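Local structure of PF14_0633 protein (Plasmodium falciparum, 3IGM) at the interface of chains A and B. The protein binds a cognate DNA sequence through its AP2 domain, the part given here, as a domain-swapped dimer, and regulates transcription. Residues are numbered along the deposited sequence; one frame, centred on the assembly and turned at random. Chains: chain A/B, PF14_0633 protein.

Contact 1: the interface of chains A and B. Residues chain A 51, 55; chain B 8-11, 22-23.
A:Met55 sets its CG anti to the backbone N (chi1 -176°) and then bends at chi2 (56°) and chi3 (80°), a folded chain that tucks SD and CE toward B:Gly10 and the strand 19-26 of chain B. In this AP2 domain the helix 40-57 packs against a beta-sheet, and in the domain-swapped dimer helix and sheet come from different chains. The contact lies at the sheet end where B:Tyr8, B:Pro9 and B:Gly10 lead into strand 11-14. The methyl CE of A:Met55 is wedged between two backbones, 3.4 Å from B:Gly10 CA and the same distance from B:Ala22 CA. B:Ala22 adds its own methyl, CB, 3.5 Å from A:Met55 CE. The sulfur SD sits 3.5 Å from the carbonyl O of B:Phe23, a contact made by the backbone of that residue while its ring points away. Nearer the helix, A:Met55 CG meets the rim of the B:Tyr8 ring in the ring plane, at CE1 (3.8 Å). One face of that ring carries CD of the following residue, B:Pro9, which lies above its rim and probably limits the ring's rotation. B:Val11 splits its two methyls between successive helix turns: CG2 touches A:Met55 CB at 3.8 Å, and CG1 meets the methyl CB of A:Ala51 at 3.7 Å.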
loop_
_atom_site.group_PDB
_atom_site.type_symbol
_atom_site.label_atom_id
_atom_site.label_comp_id
_atom_site.label_asym_id
_atom_site.label_seq_id
_atom_site.Cartn_x
_atom_site.Cartn_y
_atom_site.Cartn_z
ATOM N N ALA A 51 0.301 10.537 8.979
ATOM C CA ALA A 51 0.648 11.521 7.947
ATOM C C ALA A 51 -0.081 12.859 8.138
ATOM O O ALA A 51 0.482 13.930 7.879
ATOM C CB ALA A 51 0.370 10.951 6.543
ATOM N N MET A 55 1.443 16.425 9.053
ATOM C CA MET A 55 1.020 17.551 8.223
ATOM C C MET A 55 0.656 18.770 9.073
ATOM O O MET A 55 0.999 19.899 8.718
ATOM C CB MET A 55 -0.154 17.147 7.316
ATOM C CG MET A 55 -0.592 18.228 6.339
ATOM S SD MET A 55 0.747 18.817 5.279
ATOM C CE MET A 55 0.762 17.528 4.093
ATOM N N TYR B 8 -7.736 14.918 4.064
ATOM C CA TYR B 8 -6.993 16.072 4.581
ATOM C C TYR B 8 -6.080 16.812 3.586
ATOM O O TYR B 8 -5.403 16.184 2.768
ATOM C CB TYR B 8 -6.190 15.648 5.823
ATOM C CG TYR B 8 -5.814 16.811 6.701
ATOM C CD1 TYR B 8 -4.504 17.279 6.739
ATOM C CD2 TYR B 8 -6.779 17.471 7.460
ATOM C CE1 TYR B 8 -4.157 18.351 7.522
ATOM C CE2 TYR B 8 -6.443 18.558 8.250
ATOM C CZ TYR B 8 -5.126 18.988 8.274
ATOM O OH TYR B 8 -4.781 20.057 9.048
ATOM N N PRO B 9 -6.072 18.163 3.647
ATOM C CA PRO B 9 -5.202 18.950 2.761
ATOM C C PRO B 9 -3.705 18.648 2.908
ATOM O O PRO B 9 -3.170 18.629 4.024
ATOM C CB PRO B 9 -5.493 20.394 3.180
ATOM C CG PRO B 9 -6.878 20.345 3.711
ATOM C CD PRO B 9 -7.014 19.027 4.388
ATOM N N GLY B 10 -3.052 18.424 1.772
ATOM C CA GLY B 10 -1.610 18.242 1.719
ATOM C C GLY B 10 -1.159 16.792 1.779
ATOM O O GLY B 10 -0.026 16.476 1.386
ATOM N N VAL B 11 -2.030 15.915 2.285
ATOM C CA VAL B 11 -1.738 14.476 2.367
ATOM C C VAL B 11 -2.398 13.723 1.206
ATOM O O VAL B 11 -3.626 13.735 1.049
ATOM C CB VAL B 11 -2.164 13.848 3.744
ATOM C CG1 VAL B 11 -1.749 12.379 3.818
ATOM C CG2 VAL B 11 -1.581 14.629 4.917
ATOM N N ALA B 22 3.024 13.513 2.681
ATOM C CA ALA B 22 2.634 14.797 3.231
ATOM C C ALA B 22 3.480 15.868 2.566
ATOM O O ALA B 22 4.698 15.920 2.770
ATOM C CB ALA B 22 2.825 14.819 4.738
ATOM N N PHE B 23 2.833 16.706 1.758
ATOM C CA PHE B 23 3.525 17.784 1.054
ATOM C C PHE B 23 3.457 19.090 1.834
ATOM O O PHE B 23 2.382 19.527 2.244
ATOM C CB PHE B 23 2.995 17.941 -0.373
ATOM C CG PHE B 23 3.523 16.898 -1.331
ATOM C CD1 PHE B 23 4.561 17.207 -2.213
ATOM C CD2 PHE B 23 2.995 15.604 -1.343
ATOM C CE1 PHE B 23 5.061 16.239 -3.099
ATOM C CE2 PHE B 23 3.487 14.636 -2.227
ATOM C CZ PHE B 23 4.518 14.951 -3.104
#

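Contact 2: the interface of chains A and B. Residues chain A 44, 47-48, 51-52; chain B 6-8, 11, 20.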
loop_
_atom_site.group_PDB
_atom_site.type_symbol
_atom_site.label_atom_id
_atom_site.label_comp_id
_atom_site.label_asym_id
_atom_site.label_seq_id
_atom_site.Cartn_x
_atom_site.Cartn_y
_atom_site.Cartn_z
ATOM N N LYS A 44 -3.098 0.981 6.693
ATOM C CA LYS A 44 -3.191 2.115 5.768
ATOM C C LYS A 44 -3.830 3.312 6.477
ATOM O O LYS A 44 -3.340 4.442 6.374
ATOM C CB LYS A 44 -3.981 1.749 4.501
ATOM C CG LYS A 44 -4.009 2.856 3.425
ATOM C CD LYS A 44 -4.796 2.408 2.193
ATOM C CE LYS A 44 -4.945 3.536 1.177
ATOM N NZ LYS A 44 -6.015 3.247 0.182
ATOM N N ALA A 47 -1.441 4.747 8.976
ATOM C CA ALA A 47 -0.471 5.521 8.200
ATOM C C ALA A 47 -1.051 6.880 7.783
ATOM O O ALA A 47 -0.331 7.875 7.758
ATOM C CB ALA A 47 -0.012 4.733 6.970
ATOM N N ARG A 48 -2.348 6.912 7.466
ATOM C CA ARG A 48 -3.031 8.149 7.094
ATOM C C ARG A 48 -3.110 9.128 8.263
ATOM O O ARG A 48 -2.869 10.330 8.088
ATOM C CB ARG A 48 -4.433 7.870 6.557
ATOM C CG ARG A 48 -5.033 9.073 5.833
ATOM C CD ARG A 48 -6.498 8.873 5.509
ATOM N NE ARG A 48 -7.304 8.679 6.710
ATOM C CZ ARG A 48 -7.867 9.661 7.417
ATOM N NH1 ARG A 48 -7.721 10.933 7.053
ATOM N NH2 ARG A 48 -8.583 9.365 8.495
ATOM N N ALA A 51 0.301 10.537 8.979
ATOM C CA ALA A 51 0.648 11.521 7.947
ATOM C C ALA A 51 -0.081 12.859 8.138
ATOM O O ALA A 51 0.482 13.930 7.879
ATOM C CB ALA A 51 0.370 10.951 6.543
ATOM N N VAL A 52 -1.338 12.783 8.574
ATOM C CA VAL A 52 -2.132 13.975 8.881
ATOM C C VAL A 52 -1.565 14.685 10.112
ATOM O O VAL A 52 -1.454 15.914 10.125
ATOM C CB VAL A 52 -3.629 13.612 9.075
ATOM C CG1 VAL A 52 -4.398 14.739 9.763
ATOM C CG2 VAL A 52 -4.266 13.258 7.733
ATOM N N SER B 6 -6.588 11.392 0.951
ATOM C CA SER B 6 -6.812 11.319 2.391
ATOM C C SER B 6 -8.029 12.185 2.693
ATOM O O SER B 6 -8.630 12.765 1.782
ATOM C CB SER B 6 -5.579 11.789 3.171
ATOM O OG SER B 6 -5.322 13.169 2.984
ATOM N N GLY B 7 -8.425 12.290 3.949
ATOM C CA GLY B 7 -9.496 13.242 4.254
ATOM C C GLY B 7 -8.986 14.661 4.464
ATOM O O GLY B 7 -9.720 15.516 4.967
ATOM N N TYR B 8 -7.736 14.918 4.064
ATOM C CA TYR B 8 -6.993 16.072 4.581
ATOM C C TYR B 8 -6.080 16.812 3.586
ATOM O O TYR B 8 -5.403 16.184 2.768
ATOM C CB TYR B 8 -6.190 15.648 5.823
ATOM C CG TYR B 8 -5.814 16.811 6.701
ATOM C CD1 TYR B 8 -4.504 17.279 6.739
ATOM C CD2 TYR B 8 -6.779 17.471 7.460
ATOM C CE1 TYR B 8 -4.157 18.351 7.522
ATOM C CE2 TYR B 8 -6.443 18.558 8.250
ATOM C CZ TYR B 8 -5.126 18.988 8.274
ATOM O OH TYR B 8 -4.781 20.057 9.048
ATOM N N VAL B 11 -2.030 15.915 2.285
ATOM C CA VAL B 11 -1.738 14.476 2.367
ATOM C C VAL B 11 -2.398 13.723 1.206
ATOM O O VAL B 11 -3.626 13.735 1.049
ATOM C CB VAL B 11 -2.164 13.848 3.744
ATOM C CG1 VAL B 11 -1.749 12.379 3.818
ATOM C CG2 VAL B 11 -1.581 14.629 4.917
ATOM N N TRP B 20 1.326 7.165 1.915
ATOM C CA TRP B 20 0.852 8.530 2.074
ATOM C C TRP B 20 2.034 9.479 2.017
ATOM O O TRP B 20 3.063 9.251 2.665
ATOM C CB TRP B 20 0.132 8.705 3.412
ATOM C CG TRP B 20 -1.096 7.851 3.573
ATOM C CD1 TRP B 20 -1.219 6.742 4.355
ATOM C CD2 TRP B 20 -2.370 8.041 2.944
ATOM N NE1 TRP B 20 -2.490 6.231 4.263
ATOM C CE2 TRP B 20 -3.220 7.005 3.401
ATOM C CE3 TRP B 20 -2.881 8.983 2.041
ATOM C CZ2 TRP B 20 -4.554 6.884 2.985
ATOM C CZ3 TRP B 20 -4.212 8.859 1.624
ATOM C CH2 TRP B 20 -5.028 7.819 2.101
#
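Helix 40-57 of chain A, with regular helical phi and psi, lies over strands 11-14 and 19-26 of chain B, whose extended backbone points B:Val11 and B:Trp20 at it. B:Trp20 makes a polar link in this swapped AP2 helix-sheet packing. Its indole NE1 donates to the backbone carbonyl O of A:Lys44 (2.9 Å, 153° at H), and the donor approaches tilted from the carbonyl plane. That bond, with the packing on the indole face, probably fixes its rotation. A:Arg48 lies across one face of the indole: its CA sits over the five-membered ring and its CG over the six-membered ring, each 3.7 Å from the ring centroid, both as CH-pi contacts. The A:Arg48 chain runs straight through chi2 and bends at chi3 (61°), turning the guanidinium steeply to the indole plane and bringing NH1 beside the backbone N of B:Gly7. At the indole edge, in its plane, the methyl CB of A:Ala47 meets CD1 at 3.5 Å. Farther along the helix, A:Val52 lays both methyls against the same side of B:Tyr8: CG1 over the rim of the ring face, CG2 at the tyrosine CB (3.6 Å). B:Ser6 braces this N-terminal segment from within chain B, its hydroxyl OG donating to B:Val11 O (2.6 Å) and accepting a hydrogen bond from the backbone N of B:Tyr8. On the helix side, B:Ser6 CB packs against A:Arg48 CG at 3.8 Å.

Contact 3: the interface of chains A and B. Residues chain A 62-64; chain B 26-29.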
loop_
_atom_site.group_PDB
_atom_site.type_symbol
_atom_site.label_atom_id
_atom_site.label_comp_id
_atom_site.label_asym_id
_atom_site.label_seq_id
_atom_site.Cartn_x
_atom_site.Cartn_y
_atom_site.Cartn_z
ATOM N N GLY A 62 6.786 29.667 8.942
ATOM C CA GLY A 62 8.175 29.708 9.390
ATOM C C GLY A 62 9.012 28.610 8.754
ATOM O O GLY A 62 8.478 27.681 8.132
ATOM N N ARG A 63 10.329 28.722 8.905
ATOM C CA ARG A 63 11.255 27.690 8.427
ATOM C C ARG A 63 11.157 26.395 9.249
ATOM O O ARG A 63 10.803 26.423 10.431
ATOM C CB ARG A 63 12.686 28.225 8.402
ATOM C CG ARG A 63 12.933 29.268 7.310
ATOM C CD ARG A 63 12.946 28.650 5.905
ATOM N NE ARG A 63 13.984 27.629 5.775
ATOM C CZ ARG A 63 14.371 27.079 4.627
ATOM N NH1 ARG A 63 13.814 27.443 3.476
ATOM N NH2 ARG A 63 15.325 26.159 4.634
ATOM N N LYS A 64 11.472 25.270 8.611
ATOM C CA LYS A 64 11.241 23.942 9.195
ATOM C C LYS A 64 12.491 23.298 9.800
ATOM O O LYS A 64 13.598 23.826 9.664
ATOM C CB LYS A 64 10.621 23.008 8.142
ATOM C CG LYS A 64 9.096 22.997 8.129
ATOM C CD LYS A 64 8.495 24.333 7.717
ATOM C CE LYS A 64 7.110 24.524 8.310
ATOM N NZ LYS A 64 6.430 25.719 7.752
ATOM N N ASP B 26 8.893 24.380 3.373
ATOM C CA ASP B 26 9.975 24.799 4.236
ATOM C C ASP B 26 10.426 26.130 3.655
ATOM O O ASP B 26 11.374 26.194 2.865
ATOM C CB ASP B 26 11.096 23.751 4.205
ATOM C CG ASP B 26 12.251 24.078 5.147
ATOM O OD1 ASP B 26 13.251 23.316 5.136
ATOM O OD2 ASP B 26 12.173 25.082 5.896
ATOM N N GLY B 27 9.715 27.188 4.037
ATOM C CA GLY B 27 9.899 28.514 3.451
ATOM C C GLY B 27 9.599 28.516 1.962
ATOM O O GLY B 27 8.450 28.321 1.549
ATOM N N ALA B 28 10.650 28.722 1.167
ATOM C CA ALA B 28 10.567 28.759 -0.298
ATOM C C ALA B 28 10.445 27.371 -0.919
ATOM O O ALA B 28 9.773 27.198 -1.940
ATOM C CB ALA B 28 11.784 29.486 -0.879
ATOM N N SER B 29 11.101 26.390 -0.311
ATOM C CA SER B 29 11.142 25.047 -0.878
ATOM C C SER B 29 9.907 24.215 -0.545
ATOM O O SER B 29 9.400 24.248 0.580
ATOM C CB SER B 29 12.430 24.305 -0.493
ATOM O OG SER B 29 12.917 24.714 0.774
#
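One face of the A:Arg63 guanidinium is occupied by the carboxylate oxygen OD2 of B:Asp26, which stands 3.1 Å above the plane and toward its rim; guanidinium and carboxylate planes are 40° apart. The pair is a salt bridge, with A:Arg63 NE 3.1 Å from B:Asp26 OD2, but the N-H points elsewhere, so attraction between charges rather than a directed hydrogen bond probably holds it. NH1 likewise comes close to the backbone O of B:Asp26 without aiming a hydrogen at it. A directed hydrogen bond comes from the next residue: the backbone N of A:Lys64 donates to B:Asp26 OD2 (2.8 Å, 161° at H), reaching the oxygen from above the carboxylate plane. One carboxylate oxygen thus faces both a backbone amide and a guanidinium. With CG of B:Asp26 anti to its own backbone N (chi1 -177°), the carboxylate is held out toward the chain A tail. A:Arg63 bends at chi2 and chi3 to fold over it, and its CD approaches B:Gly27 CA at 3.9 Å. The A:Lys64 and B:Asp26 side chains run antiparallel, alongside each other; A:Lys64 CB packs on B:Asp26 CG (3.6 Å), and the lysine ammonium NZ turns back to A:Gly62 O at 2.9 Å. B:Ser29 OG donates to B:Asp26 O (3.0 Å), bracing the turn. The site joins the C-terminal tail of chain A, beyond helix 40-57, to the hairpin turn between strands 19-26 and 29-35 of chain B.

Contact 4: the interface of chains A and B. Residues chain A 22, 24, 33, 35; chain B 50-51, 54-55.
The hydrophobic core between the AP2 helix and its sheet appears here in the twin half of the swap: helix 40-58 of chain B packs on strands 19-26 and 29-35 of chain A. B:Phe54 is the inserted side chain. Its CG lies anti to the backbone N (chi1 172°), which sends the ring off the helix into a slot lined by A:Ala22, A:Phe24, A:Arg33 and A:Phe35. A:Phe24 meets it edge-to-face, with ring centroids 5.3 Å apart and planes at 77°; A:Phe24 CD2 lies in the plane of the B:Phe54 ring at its edge. Bent at chi2 (82°), A:Arg33 passes over one face of that ring, CG above its centre. The guanidinium then turns down over the rim, and B:Phe54 CE1 lies beneath its centre, 3.6 Å from CZ. The methyl CB of A:Ala22 touches B:Phe54 CD2 at 3.6 Å. A:Phe35 reaches the base of the phenylalanine, its CZ 3.4 Å from B:Phe54 CB. One turn back along the helix, B:Ala51 CA sits over the centre of the A:Phe35 ring, 3.7 Å from its centroid, a CH-pi contact that lays the aromatic face flat on the helix backbone. Next along the helix, B:Met55 CE meets A:Phe24 CB at 3.8 Å. This aromatic packing seats the helix of one chain on the sheet of the other, completing the DNA-binding domain and holding the dimer together.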
loop_
_atom_site.group_PDB
_atom_site.type_symbol
_atom_site.label_atom_id
_atom_site.label_comp_id
_atom_site.label_asym_id
_atom_site.label_seq_id
_atom_site.Cartn_x
_atom_site.Cartn_y
_atom_site.Cartn_z
ATOM N N ALA A 22 -4.100 -15.046 -7.113
ATOM C CA ALA A 22 -3.745 -16.386 -7.533
ATOM C C ALA A 22 -4.736 -16.766 -8.620
ATOM O O ALA A 22 -5.961 -16.817 -8.392
ATOM C CB ALA A 22 -3.828 -17.352 -6.337
ATOM N N PHE A 24 -5.991 -19.492 -11.400
ATOM C CA PHE A 24 -6.036 -20.951 -11.459
ATOM C C PHE A 24 -7.096 -21.380 -12.458
ATOM O O PHE A 24 -8.049 -20.643 -12.725
ATOM C CB PHE A 24 -6.328 -21.559 -10.060
ATOM C CG PHE A 24 -7.665 -21.147 -9.465
ATOM C CD1 PHE A 24 -8.763 -22.010 -9.502
ATOM C CD2 PHE A 24 -7.821 -19.913 -8.855
ATOM C CE1 PHE A 24 -9.997 -21.630 -8.945
ATOM C CE2 PHE A 24 -9.046 -19.523 -8.304
ATOM C CZ PHE A 24 -10.131 -20.380 -8.343
ATOM N N ARG A 33 -8.229 -15.631 -7.181
ATOM C CA ARG A 33 -8.488 -15.414 -5.766
ATOM C C ARG A 33 -7.575 -14.293 -5.263
ATOM O O ARG A 33 -6.360 -14.310 -5.495
ATOM C CB ARG A 33 -8.284 -16.711 -4.980
ATOM C CG ARG A 33 -8.347 -16.587 -3.453
ATOM C CD ARG A 33 -9.758 -16.577 -2.889
ATOM N NE ARG A 33 -10.499 -17.810 -3.154
ATOM C CZ ARG A 33 -10.741 -18.761 -2.252
ATOM N NH1 ARG A 33 -10.287 -18.671 -1.003
ATOM N NH2 ARG A 33 -11.454 -19.815 -2.602
ATOM N N PHE A 35 -5.628 -11.877 -2.567
ATOM C CA PHE A 35 -4.924 -11.889 -1.282
ATOM C C PHE A 35 -4.302 -10.524 -0.972
ATOM O O PHE A 35 -3.190 -10.215 -1.430
ATOM C CB PHE A 35 -3.838 -12.973 -1.280
ATOM C CG PHE A 35 -4.380 -14.376 -1.350
ATOM C CD1 PHE A 35 -4.636 -15.099 -0.172
ATOM C CD2 PHE A 35 -4.635 -14.973 -2.578
ATOM C CE1 PHE A 35 -5.135 -16.392 -0.225
ATOM C CE2 PHE A 35 -5.135 -16.273 -2.650
ATOM C CZ PHE A 35 -5.385 -16.987 -1.464
ATOM N N ALA B 50 0.534 -16.884 1.306
ATOM C CA ALA B 50 -0.838 -17.397 1.365
ATOM C C ALA B 50 -1.403 -17.646 -0.021
ATOM O O ALA B 50 -2.134 -18.632 -0.235
ATOM C CB ALA B 50 -1.745 -16.416 2.122
ATOM N N ALA B 51 -1.093 -16.738 -0.953
ATOM C CA ALA B 51 -1.483 -16.909 -2.355
ATOM C C ALA B 51 -0.821 -18.146 -2.947
ATOM O O ALA B 51 -1.456 -18.907 -3.669
ATOM C CB ALA B 51 -1.139 -15.644 -3.197
ATOM N N PHE B 54 -2.446 -21.305 -1.496
ATOM C CA PHE B 54 -3.733 -21.514 -2.177
ATOM C C PHE B 54 -3.508 -22.140 -3.548
ATOM O O PHE B 54 -4.206 -23.083 -3.946
ATOM C CB PHE B 54 -4.477 -20.183 -2.337
ATOM C CG PHE B 54 -5.719 -20.272 -3.196
ATOM C CD1 PHE B 54 -6.928 -20.717 -2.660
ATOM C CD2 PHE B 54 -5.677 -19.911 -4.544
ATOM C CE1 PHE B 54 -8.083 -20.812 -3.447
ATOM C CE2 PHE B 54 -6.826 -19.993 -5.343
ATOM C CZ PHE B 54 -8.033 -20.448 -4.790
ATOM N N MET B 55 -2.522 -21.599 -4.265
ATOM C CA MET B 55 -2.141 -22.094 -5.587
ATOM C C MET B 55 -1.838 -23.598 -5.549
ATOM O O MET B 55 -2.353 -24.355 -6.364
ATOM C CB MET B 55 -0.951 -21.275 -6.124
ATOM C CG MET B 55 -0.862 -21.188 -7.625
ATOM S SD MET B 55 -2.320 -20.421 -8.360
ATOM C CE MET B 55 -2.490 -21.526 -9.763
#

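Contacts 1 and 2 are neighbouring parts of one helix-sheet packing, their C-alpha centres about 6 Å apart, and share A:Ala51, B:Tyr8 and B:Val11. Contact 3 extends the same half of the dimer, about 16 Å from contact 1 and 21 Å from contact 2, clamping the tail of chain A to the chain B hairpin. Contact 4 belongs to the opposite half, about 35 Å from contact 1 and 48 Å from contact 3, with the chains exchanged. Two-fold symmetry repeats each contact, so each composite AP2 unit pairs one chain's sheet with the other's helix, and assembly depends on both chains.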